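Local structure of zinc phosphodiesterase ELAC protein 1 (3ZWF) at residues F179-S184 with K285-S290; A274-A279 with H311-Y316. The protein cleaves surplus 3' nucleotides from tRNA precursors with two bound zinc ions, and removes the 2',3'-cyclic phosphate from tRNAs under repair. One frame throughout, in Å; residues are numbered along the deposited sequence.

Along the chain from the N terminus, strand 171-179 runs into the turn 179-184, the first half of contact 1. Strand 269-273 then leads into 274-279, 285-290 carries the end of helix 281-286 and the turn after it, and strand 306-310 leads into 311-316. Contact 1 pairs the first of these segments with the third and contact 2 the second with the fourth, so the two closures cross rather than nest. Contact 1 brings a hairpin turn against the end of a short helix, whereas contact 2 continues two neighbouring parallel strands beyond their C-terminal ends. They touch where His289 meets Thr275 and His311, and a water bound to both zinc ions bridges the metal sites they serve.

Contact 1: F179-S184 with K285-S290; sequences FHRIPS and KEHGHS. With ZN (zinc ion), chain E; PO4 (phosphate ion), chain F.
Two hydrogen bonds carry successive residues of the turn, His180 and Arg181, to successive carbonyls after helix 281-286. Arg181 NH1 gives a hydrogen bond to His287 O at 2.9 Å, with that oxygen nearly in the guanidinium plane. His180 ND1 points to Gly288 O, a bond whose exact length is doubtful because the oxygen is crowded elsewhere.

By van der Waals contact, Arg181 CG lies 3.1 Å from His287 O, and the rings of His180 and His289 meet obliquely, planes at 49°. At Gly288, the C' residue of the Schellman motif that ends the helix, phi is positive and a CB would run into His180 ND1 and Arg181 N; its CA lies 4.3 Å from His180 CA.

The bound ions supply the remaining bonds. His180 NE2 binds zinc at 2.3 Å, a site completed by His60, His62, Asp251, a water and phosphate O1. Arg181 NH1 also reaches phosphate O1 (2.8 Å), while His289 NE2 holds phosphate O4 (2.6 Å) and its ND1 bonds Glu273. The phosphate, probably from the crystallisation liquor, lies across both zinc ions of a histidine- and aspartate-lined site characteristic of the metallo-beta-lactamase fold to which RNase Z belongs.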
loop_
_atom_site.group_PDB
_atom_site.type_symbol
_atom_site.label_atom_id
_atom_site.label_comp_id
_atom_site.label_asym_id
_atom_site.label_seq_id
_atom_site.Cartn_x
_atom_site.Cartn_y
_atom_site.Cartn_z
ATOM N N PHE A 179 -23.491 1.850 -8.864
ATOM C CA PHE A 179 -23.720 3.019 -8.026
ATOM C C PHE A 179 -22.990 2.825 -6.703
ATOM O O PHE A 179 -23.205 1.831 -6.018
ATOM C CB PHE A 179 -25.193 3.233 -7.738
ATOM C CG PHE A 179 -25.483 4.569 -7.142
ATOM C CD1 PHE A 179 -25.431 4.766 -5.761
ATOM C CD2 PHE A 179 -25.753 5.674 -7.974
ATOM C CE1 PHE A 179 -25.635 6.042 -5.219
ATOM C CE2 PHE A 179 -25.988 6.953 -7.428
ATOM C CZ PHE A 179 -25.916 7.125 -6.038
ATOM N N HIS A 180 -22.134 3.784 -6.352
ATOM C CA HIS A 180 -21.388 3.727 -5.120
ATOM C C HIS A 180 -21.149 5.170 -4.640
ATOM O O HIS A 180 -21.625 6.127 -5.268
ATOM C CB HIS A 180 -20.121 2.900 -5.366
ATOM C CG HIS A 180 -19.278 2.631 -4.142
ATOM N ND1 HIS A 180 -19.779 2.144 -2.946
ATOM C CD2 HIS A 180 -17.939 2.752 -3.966
ATOM C CE1 HIS A 180 -18.777 2.022 -2.076
ATOM N NE2 HIS A 180 -17.654 2.369 -2.676
ATOM N N ARG A 181 -20.405 5.349 -3.548
ATOM C CA ARG A 181 -20.077 6.694 -3.054
ATOM C C ARG A 181 -19.245 7.471 -4.066
ATOM O O ARG A 181 -19.335 8.704 -4.175
ATOM C CB ARG A 181 -19.293 6.624 -1.710
ATOM C CG ARG A 181 -20.023 5.980 -0.590
ATOM C CD ARG A 181 -19.415 6.336 0.792
ATOM N NE ARG A 181 -17.961 6.138 0.928
ATOM C CZ ARG A 181 -17.338 4.953 0.892
ATOM N NH1 ARG A 181 -18.000 3.811 0.658
ATOM N NH2 ARG A 181 -16.024 4.909 1.058
ATOM N N ILE A 182 -18.425 6.741 -4.823
ATOM C CA ILE A 182 -17.756 7.274 -6.020
ATOM C C ILE A 182 -18.109 6.295 -7.123
ATOM O O ILE A 182 -18.614 5.206 -6.819
ATOM C CB ILE A 182 -16.221 7.411 -5.870
ATOM C CG1 ILE A 182 -15.521 6.094 -5.615
ATOM C CG2 ILE A 182 -15.909 8.437 -4.758
ATOM C CD1 ILE A 182 -14.031 6.184 -5.751
ATOM N N PRO A 183 -17.874 6.662 -8.399
ATOM C CA PRO A 183 -18.262 5.709 -9.430
ATOM C C PRO A 183 -17.505 4.385 -9.345
ATOM O O PRO A 183 -16.293 4.353 -9.072
ATOM C CB PRO A 183 -17.944 6.437 -10.719
ATOM C CG PRO A 183 -18.044 7.921 -10.339
ATOM C CD PRO A 183 -17.469 7.945 -8.971
ATOM N N SER A 184 -18.237 3.308 -9.572
ATOM C CA SER A 184 -17.707 1.986 -9.446
ATOM C C SER A 184 -18.204 1.126 -10.609
ATOM O O SER A 184 -19.248 1.417 -11.209
ATOM C CB SER A 184 -18.112 1.408 -8.077
ATOM O OG SER A 184 -17.651 0.075 -7.871
ATOM N N LYS A 285 -26.649 1.170 2.486
ATOM C CA LYS A 285 -27.018 1.986 1.328
ATOM C C LYS A 285 -26.453 3.387 1.454
ATOM O O LYS A 285 -25.986 3.955 0.481
ATOM C CB LYS A 285 -28.540 2.037 1.163
ATOM C CG LYS A 285 -29.156 0.731 0.717
ATOM C CD LYS A 285 -30.656 0.862 0.624
ATOM C CE LYS A 285 -31.324 -0.410 0.108
ATOM N NZ LYS A 285 -32.780 -0.380 0.400
ATOM N N GLU A 286 -26.485 3.928 2.670
ATOM C CA GLU A 286 -25.888 5.256 2.964
ATOM C C GLU A 286 -24.425 5.334 2.517
ATOM O O GLU A 286 -23.971 6.377 2.048
ATOM C CB GLU A 286 -26.024 5.608 4.453
ATOM N N HIS A 287 -23.696 4.233 2.655
ATOM C CA HIS A 287 -22.289 4.158 2.273
ATOM C C HIS A 287 -22.030 3.549 0.906
ATOM O O HIS A 287 -20.881 3.219 0.592
ATOM C CB HIS A 287 -21.486 3.420 3.331
ATOM C CG HIS A 287 -21.353 4.186 4.605
ATOM N ND1 HIS A 287 -22.230 4.039 5.657
ATOM C CD2 HIS A 287 -20.469 5.142 4.981
ATOM C CE1 HIS A 287 -21.876 4.848 6.639
ATOM N NE2 HIS A 287 -20.821 5.538 6.249
ATOM N N GLY A 288 -23.084 3.398 0.111
ATOM C CA GLY A 288 -22.959 2.823 -1.248
ATOM C C GLY A 288 -22.612 1.344 -1.265
ATOM O O GLY A 288 -21.939 0.837 -2.187
ATOM N N HIS A 289 -23.106 0.641 -0.241
ATOM C CA HIS A 289 -22.842 -0.772 -0.058
ATOM C C HIS A 289 -24.140 -1.605 -0.159
ATOM O O HIS A 289 -25.239 -1.058 -0.208
ATOM C CB HIS A 289 -22.117 -1.032 1.273
ATOM C CG HIS A 289 -20.685 -0.578 1.269
ATOM N ND1 HIS A 289 -19.807 -0.914 0.265
ATOM C CD2 HIS A 289 -19.974 0.171 2.153
ATOM C CE1 HIS A 289 -18.622 -0.375 0.514
ATOM N NE2 HIS A 289 -18.700 0.313 1.645
ATOM N N SER A 290 -23.926 -2.910 -0.139
ATOM C CA SER A 290 -25.002 -3.925 -0.198
ATOM C C SER A 290 -24.978 -4.845 1.015
ATOM O O SER A 290 -23.971 -5.002 1.736
ATOM C CB SER A 290 -24.829 -4.759 -1.453
ATOM O OG SER A 290 -25.070 -3.990 -2.605
HETATM ZN ZN ZN E . -15.579 1.700 -1.963
HETATM P P PO4 F . -15.547 1.165 1.357
HETATM O O1 PO4 F . -16.261 1.749 0.111
HETATM O O2 PO4 F . -14.277 2.145 1.568
HETATM O O3 PO4 F . -14.947 -0.154 1.074
HETATM O O4 PO4 F . -16.479 1.338 2.505
HETATM O O HOH W 1 -13.855 0.938 -1.126
#

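Contact 2: A274-A279 with H311-Y316; sequences ATLDDA and HFSQRY. With ZN (zinc ion), chain D.
Thr275 and His311 lie side by side and point the same way, and the hydroxyl of one meets the imidazole edge of the other. His311 ND1 donates to Thr275 OG1 at 2.9 Å, with the oxygen only 11° out of the ring plane. The ring's other nitrogen, NE2, binds a zinc ion at 2.2 Å; the hydrogen bond at ND1 therefore restrains rotation of a ligand whose far side grips the metal. CG of His311 stands anti to the backbone N (chi1 -162°), which carries the ring alongside Thr275. Thr275 is thus the second-shell residue that positions the ligand, and Glu273 stands behind it: its OE1 bonds Thr275 OG1, and the carboxylate would tend to polarise the imidazole through the hydroxyl.

Asp64, His65, Asp251, the phosphate and the water shared with the other zinc are further ligands of this ion. Both segments continue parallel neighbouring strands, 269-273 and 306-310, past their C-terminal ends, the edge where the metallo-beta-lactamase fold gathers its metal ligands in loops.

Backbone atoms keep the two continuations together. Ser313 N donates to Thr275 O at 3.0 Å, and Thr275 CA makes a C-H...O contact of 3.2 Å with His311 O. Ser313 CB lies 3.2 Å from Thr275 O and also touches Leu276 CD2 at 3.9 Å.

Phe312 starts out away from the other segment, yet its ring returns to Ala274: CG is anti to the carbonyl carbon (chi1 -60°), and CD1 comes to 3.4 Å from Ala274 O at an oblique approach. Next to it along the ring, CE1 packs against Ala274 CB at 4.3 Å, while the alanine also touches Pro292 of helix 292-301.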
loop_
_atom_site.group_PDB
_atom_site.type_symbol
_atom_site.label_atom_id
_atom_site.label_comp_id
_atom_site.label_asym_id
_atom_site.label_seq_id
_atom_site.Cartn_x
_atom_site.Cartn_y
_atom_site.Cartn_z
ATOM N N ALA A 274 -21.034 -7.865 0.127
ATOM C CA ALA A 274 -22.062 -7.819 1.169
ATOM C C ALA A 274 -21.423 -7.267 2.436
ATOM O O ALA A 274 -21.120 -8.014 3.359
ATOM C CB ALA A 274 -22.670 -9.189 1.438
ATOM N N THR A 275 -21.203 -5.958 2.412
ATOM C CA THR A 275 -20.422 -5.294 3.464
ATOM C C THR A 275 -21.028 -5.459 4.859
ATOM O O THR A 275 -20.319 -5.771 5.838
ATOM C CB THR A 275 -20.143 -3.797 3.150
ATOM O OG1 THR A 275 -19.461 -3.692 1.891
ATOM C CG2 THR A 275 -19.309 -3.188 4.274
ATOM N N LEU A 276 -22.351 -5.297 4.950
ATOM C CA LEU A 276 -23.033 -5.350 6.223
ATOM C C LEU A 276 -24.176 -6.353 6.131
ATOM O O LEU A 276 -24.615 -6.713 5.042
ATOM C CB LEU A 276 -23.624 -3.992 6.587
ATOM C CG LEU A 276 -22.640 -2.866 6.824
ATOM C CD1 LEU A 276 -23.380 -1.585 7.180
ATOM C CD2 LEU A 276 -21.734 -3.321 7.963
ATOM N N ASP A 277 -24.646 -6.771 7.288
ATOM C CA ASP A 277 -25.767 -7.698 7.355
ATOM C C ASP A 277 -27.069 -6.960 7.051
ATOM O O ASP A 277 -27.132 -5.720 7.053
ATOM C CB ASP A 277 -25.855 -8.379 8.713
ATOM C CG ASP A 277 -25.972 -7.390 9.834
ATOM O OD1 ASP A 277 -24.949 -6.768 10.178
ATOM O OD2 ASP A 277 -27.095 -7.183 10.321
ATOM N N ASP A 278 -28.107 -7.714 6.767
ATOM C CA ASP A 278 -29.378 -7.123 6.284
ATOM C C ASP A 278 -30.029 -6.166 7.272
ATOM O O ASP A 278 -30.697 -5.232 6.870
ATOM C CB ASP A 278 -30.406 -8.216 5.947
ATOM C CG ASP A 278 -30.023 -9.032 4.736
ATOM O OD1 ASP A 278 -29.384 -8.521 3.828
ATOM O OD2 ASP A 278 -30.393 -10.219 4.684
ATOM N N ALA A 279 -29.858 -6.421 8.563
ATOM C CA ALA A 279 -30.398 -5.524 9.594
ATOM C C ALA A 279 -29.794 -4.102 9.498
ATOM O O ALA A 279 -30.372 -3.140 9.984
ATOM C CB ALA A 279 -30.158 -6.111 10.966
ATOM N N HIS A 311 -16.052 -8.813 0.523
ATOM C CA HIS A 311 -15.982 -7.429 1.033
ATOM C C HIS A 311 -16.797 -7.259 2.293
ATOM O O HIS A 311 -17.580 -6.338 2.426
ATOM C CB HIS A 311 -16.415 -6.407 -0.045
ATOM C CG HIS A 311 -15.998 -4.992 0.206
ATOM N ND1 HIS A 311 -16.783 -4.080 0.878
ATOM C CD2 HIS A 311 -14.931 -4.292 -0.254
ATOM C CE1 HIS A 311 -16.181 -2.904 0.897
ATOM N NE2 HIS A 311 -15.078 -2.997 0.177
ATOM N N PHE A 312 -16.514 -8.116 3.261
ATOM C CA PHE A 312 -17.157 -8.094 4.549
ATOM C C PHE A 312 -16.564 -7.090 5.539
ATOM O O PHE A 312 -15.367 -6.916 5.593
ATOM C CB PHE A 312 -17.082 -9.486 5.175
ATOM C CG PHE A 312 -17.754 -10.577 4.363
ATOM C CD1 PHE A 312 -19.120 -10.609 4.271
ATOM C CD2 PHE A 312 -17.003 -11.571 3.731
ATOM C CE1 PHE A 312 -19.740 -11.590 3.508
ATOM C CE2 PHE A 312 -17.607 -12.562 2.968
ATOM C CZ PHE A 312 -18.976 -12.597 2.893
ATOM N N SER A 313 -17.447 -6.386 6.245
ATOM C CA SER A 313 -17.055 -5.482 7.306
ATOM C C SER A 313 -16.037 -6.190 8.223
ATOM O O SER A 313 -16.203 -7.372 8.598
ATOM C CB SER A 313 -18.277 -5.035 8.121
ATOM O OG SER A 313 -17.871 -4.202 9.213
ATOM N N GLN A 314 -14.983 -5.431 8.569
ATOM C CA GLN A 314 -13.918 -5.991 9.392
ATOM C C GLN A 314 -14.374 -6.075 10.866
ATOM O O GLN A 314 -15.240 -5.324 11.317
ATOM C CB GLN A 314 -12.648 -5.145 9.281
ATOM C CG GLN A 314 -11.957 -5.154 7.958
ATOM C CD GLN A 314 -11.155 -6.403 7.634
ATOM O OE1 GLN A 314 -11.218 -7.417 8.334
ATOM N NE2 GLN A 314 -10.419 -6.341 6.509
ATOM N N ARG A 315 -13.793 -7.021 11.591
ATOM C CA ARG A 315 -14.083 -7.184 13.012
ATOM C C ARG A 315 -13.279 -6.090 13.708
ATOM O O ARG A 315 -12.114 -6.294 14.043
ATOM C CB ARG A 315 -13.681 -8.582 13.506
ATOM N N TYR A 316 -13.886 -4.905 13.830
ATOM C CA TYR A 316 -13.302 -3.772 14.572
ATOM C C TYR A 316 -14.272 -3.253 15.639
ATOM O O TYR A 316 -14.840 -2.162 15.510
ATOM C CB TYR A 316 -12.889 -2.619 13.637
ATOM C CG TYR A 316 -12.309 -1.440 14.408
ATOM C CD1 TYR A 316 -11.145 -1.593 15.161
ATOM C CD2 TYR A 316 -12.947 -0.195 14.423
ATOM C CE1 TYR A 316 -10.613 -0.534 15.895
ATOM C CE2 TYR A 316 -12.429 0.872 15.154
ATOM C CZ TYR A 316 -11.257 0.693 15.890
ATOM O OH TYR A 316 -10.722 1.719 16.623
HETATM ZN ZN ZN D . -14.221 -1.132 -0.596
HETATM O O HOH W 1 -13.855 0.938 -1.126
#